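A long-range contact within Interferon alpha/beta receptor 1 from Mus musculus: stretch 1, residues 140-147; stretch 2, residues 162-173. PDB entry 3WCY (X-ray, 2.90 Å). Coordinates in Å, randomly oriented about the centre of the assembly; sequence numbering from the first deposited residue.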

# COMPACT_ATOMS: atom_id res chain seq x y z
N THR A 140 6.22 -10.40 -8.75
CA THR A 140 5.96 -11.82 -8.50
C THR A 140 7.31 -12.54 -8.59
O THR A 140 7.99 -12.45 -9.61
CB THR A 140 4.93 -12.40 -9.50
OG1 THR A 140 5.51 -12.45 -10.81
CG2 THR A 140 3.62 -11.63 -9.54
N ILE A 141 7.71 -13.22 -7.50
CA ILE A 141 8.99 -13.93 -7.42
C ILE A 141 8.78 -15.43 -7.55
O ILE A 141 7.86 -15.98 -6.93
CB ILE A 141 9.80 -13.60 -6.12
CG1 ILE A 141 9.42 -12.25 -5.42
CG2 ILE A 141 11.30 -13.81 -6.31
CD1 ILE A 141 9.85 -10.95 -6.10
N ARG A 142 9.67 -16.09 -8.31
CA ARG A 142 9.70 -17.54 -8.51
C ARG A 142 11.04 -18.06 -8.01
O ARG A 142 12.09 -17.60 -8.45
CB ARG A 142 9.53 -17.89 -9.99
CG ARG A 142 8.08 -17.98 -10.46
CD ARG A 142 8.06 -18.46 -11.89
NE ARG A 142 6.71 -18.47 -12.47
CZ ARG A 142 6.46 -18.47 -13.77
NH1 ARG A 142 7.46 -18.45 -14.65
NH2 ARG A 142 5.20 -18.47 -14.21
N ILE A 143 11.00 -19.01 -7.07
CA ILE A 143 12.17 -19.64 -6.46
C ILE A 143 12.07 -21.18 -6.51
O ILE A 143 10.99 -21.75 -6.34
CB ILE A 143 12.46 -19.07 -5.03
CG1 ILE A 143 13.85 -19.48 -4.49
CG2 ILE A 143 11.32 -19.37 -4.03
CD1 ILE A 143 14.37 -18.71 -3.23
N TRP A 144 13.21 -21.83 -6.79
CA TRP A 144 13.36 -23.28 -6.85
C TRP A 144 14.84 -23.61 -6.66
O TRP A 144 15.67 -22.73 -6.87
CB TRP A 144 12.89 -23.82 -8.22
CG TRP A 144 13.72 -23.34 -9.38
CD1 TRP A 144 14.82 -23.95 -9.91
CD2 TRP A 144 13.56 -22.12 -10.10
NE1 TRP A 144 15.35 -23.18 -10.92
CE2 TRP A 144 14.58 -22.07 -11.08
CE3 TRP A 144 12.63 -21.06 -10.03
CZ2 TRP A 144 14.69 -21.00 -11.99
CZ3 TRP A 144 12.74 -20.01 -10.94
CH2 TRP A 144 13.77 -19.98 -11.89
N GLN A 145 15.17 -24.86 -6.30
CA GLN A 145 16.57 -25.26 -6.18
C GLN A 145 16.98 -25.31 -7.66
O GLN A 145 16.10 -25.28 -8.53
CB GLN A 145 16.81 -26.36 -5.13
CG GLN A 145 15.92 -27.60 -5.24
CD GLN A 145 16.46 -28.76 -4.46
OE1 GLN A 145 16.62 -28.70 -3.23
NE2 GLN A 145 16.71 -29.87 -5.14
N LYS A 146 18.31 -25.34 -7.93
CA LYS A 146 18.98 -25.32 -9.24
C LYS A 146 18.49 -26.42 -10.19
O LYS A 146 18.23 -26.14 -11.36
CB LYS A 146 20.50 -25.38 -9.06
CG LYS A 146 21.26 -24.81 -10.26
CD LYS A 146 22.54 -25.59 -10.55
CE LYS A 146 23.24 -25.15 -11.82
NZ LYS A 146 22.47 -25.49 -13.05
N SER A 147 18.37 -27.66 -9.69
CA SER A 147 17.95 -28.81 -10.49
C SER A 147 16.45 -29.08 -10.57
O SER A 147 16.02 -29.71 -11.54
CB SER A 147 18.67 -30.08 -10.03
OG SER A 147 20.07 -29.97 -10.18
N LYS A 162 12.29 -10.61 1.50
CA LYS A 162 13.06 -11.68 2.12
C LYS A 162 12.26 -12.99 2.04
O LYS A 162 11.16 -13.08 2.59
CB LYS A 162 13.43 -11.33 3.57
CG LYS A 162 14.39 -12.31 4.23
CD LYS A 162 14.87 -11.85 5.62
CE LYS A 162 13.91 -12.13 6.75
NZ LYS A 162 13.77 -13.59 7.02
N ILE A 163 12.82 -13.99 1.32
CA ILE A 163 12.22 -15.32 1.17
C ILE A 163 12.73 -16.19 2.32
O ILE A 163 13.93 -16.50 2.36
CB ILE A 163 12.46 -15.93 -0.23
CG1 ILE A 163 11.90 -15.00 -1.33
CG2 ILE A 163 11.85 -17.33 -0.32
CD1 ILE A 163 12.53 -15.16 -2.69
N PRO A 164 11.86 -16.55 3.30
CA PRO A 164 12.33 -17.32 4.46
C PRO A 164 12.02 -18.82 4.34
O PRO A 164 11.59 -19.27 3.27
CB PRO A 164 11.47 -16.77 5.59
CG PRO A 164 10.15 -16.44 4.91
CD PRO A 164 10.42 -16.25 3.43
N GLU A 165 12.24 -19.57 5.45
CA GLU A 165 12.05 -21.02 5.58
C GLU A 165 12.85 -21.85 4.55
O GLU A 165 12.39 -22.90 4.09
CB GLU A 165 10.54 -21.36 5.55
CG GLU A 165 10.05 -22.11 6.78
CD GLU A 165 8.62 -22.61 6.68
OE1 GLU A 165 8.37 -23.57 5.92
OE2 GLU A 165 7.75 -22.04 7.38
N LEU A 166 14.06 -21.37 4.19
CA LEU A 166 14.94 -22.02 3.22
C LEU A 166 15.97 -22.94 3.90
O LEU A 166 16.27 -22.78 5.09
CB LEU A 166 15.66 -20.99 2.32
CG LEU A 166 14.81 -20.11 1.42
CD1 LEU A 166 15.64 -19.00 0.83
CD2 LEU A 166 14.17 -20.90 0.29
N LEU A 167 16.50 -23.91 3.14
CA LEU A 167 17.48 -24.86 3.65
C LEU A 167 18.91 -24.33 3.46
O LEU A 167 19.26 -23.91 2.35
CB LEU A 167 17.32 -26.25 2.99
CG LEU A 167 16.11 -27.08 3.43
CD1 LEU A 167 14.91 -26.86 2.49
CD2 LEU A 167 16.45 -28.56 3.46
N PRO A 168 19.75 -24.35 4.52
CA PRO A 168 21.14 -23.88 4.38
C PRO A 168 21.96 -24.70 3.38
O PRO A 168 21.58 -25.82 3.04
CB PRO A 168 21.71 -24.01 5.80
CG PRO A 168 20.52 -24.04 6.69
CD PRO A 168 19.49 -24.78 5.91
N GLU A 169 23.07 -24.12 2.89
CA GLU A 169 24.01 -24.72 1.91
C GLU A 169 23.24 -25.41 0.77
O GLU A 169 23.64 -26.50 0.34
CB GLU A 169 24.80 -25.90 2.49
CG GLU A 169 25.86 -25.47 3.49
CD GLU A 169 26.54 -26.58 4.27
OE1 GLU A 169 25.83 -27.44 4.84
OE2 GLU A 169 27.79 -26.56 4.36
N THR A 170 22.18 -24.76 0.30
CA THR A 170 21.43 -25.17 -0.87
C THR A 170 21.40 -24.00 -1.85
O THR A 170 21.34 -22.84 -1.44
CB THR A 170 19.99 -25.57 -0.51
OG1 THR A 170 19.98 -26.25 0.75
CG2 THR A 170 19.40 -26.48 -1.58
N THR A 171 21.46 -24.31 -3.14
CA THR A 171 21.56 -23.30 -4.18
C THR A 171 20.22 -23.18 -4.91
O THR A 171 19.79 -24.12 -5.58
CB THR A 171 22.80 -23.50 -5.08
OG1 THR A 171 22.65 -22.69 -6.26
CG2 THR A 171 23.04 -24.96 -5.48
N TYR A 172 19.55 -22.02 -4.74
CA TYR A 172 18.24 -21.73 -5.35
C TYR A 172 18.37 -20.72 -6.49
O TYR A 172 19.22 -19.83 -6.42
CB TYR A 172 17.26 -21.17 -4.32
CG TYR A 172 17.01 -22.03 -3.10
CD1 TYR A 172 15.92 -22.90 -3.04
CD2 TYR A 172 17.79 -21.90 -1.95
CE1 TYR A 172 15.65 -23.65 -1.90
CE2 TYR A 172 17.53 -22.64 -0.80
CZ TYR A 172 16.46 -23.52 -0.78
OH TYR A 172 16.20 -24.25 0.36
N CYS A 173 17.49 -20.81 -7.50
CA CYS A 173 17.46 -19.88 -8.63
C CYS A 173 16.18 -19.05 -8.62
O CYS A 173 15.13 -19.55 -8.22
CB CYS A 173 17.69 -20.60 -9.95
SG CYS A 173 19.28 -21.49 -10.04

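The firmest link between the stretches is a backbone hydrogen bond: Cys173 N donates to Trp144 O at 2.7 Å with a nearly straight geometry. Its partner in the antiparallel pair, Trp144 N to Cys173 O, is weak at 3.3 Å, so the two rungs of this bridge are unequal. A third bond carries the ladder past the end of strand 140-145, where Lys146 N reaches Thr171 O at 3.0 Å. Between these rungs Gln145 faces Tyr172 as the non-hydrogen-bonded pair, their CA atoms 4.0 Å apart and their side chains diverging. The spacing brings CA hydrogens up to carbonyls: Tyr172 CA lies 3.1 Å from Trp144 O, and Ile143 CA lies 3.4 Å from Cys173 O. The latter carbonyl thus meets both an amide and a CA hydrogen. As a design reading, the backbone bonds at Trp144, Cys173, Lys146 and Thr171 go with this register, and no side-chain hydrogen bond crosses between the stretches.

Trp144 and Cys173 send their side chains to the same face of the sheet. The indole bends across its partner, bringing Trp144 NE1 within 3.6 Å of Cys173 CB, while the sulfur sits obliquely to the ring and is bonded covalently elsewhere in the structure. Beside it, the first carbons of Lys146 pass the sulfur, with Lys146 CG 3.9 Å from Cys173 SG, before the chain leads away.

Ile143 anchors a separate apolar cluster. Its CG1 packs 3.8 Å from Tyr172 CB, and its extended t,t rotamer carries CD1 to 4.0 Å from Ile163 CD1 and 4.2 Å from Leu166 CD2. Ile141 adds CG2 at 4.1 Å from Ile163 CD1. With Ile141, Ile143 and Ile163 buried, the contacts put apolar surface against apolar surface, which favours association by the hydrophobic effect and dispersion. Tyr172 also serves the loop within its own stretch: Leu167 N donates to Tyr172 OH at 2.8 Å, tying the turn to a residue whose CB packs against Ile143.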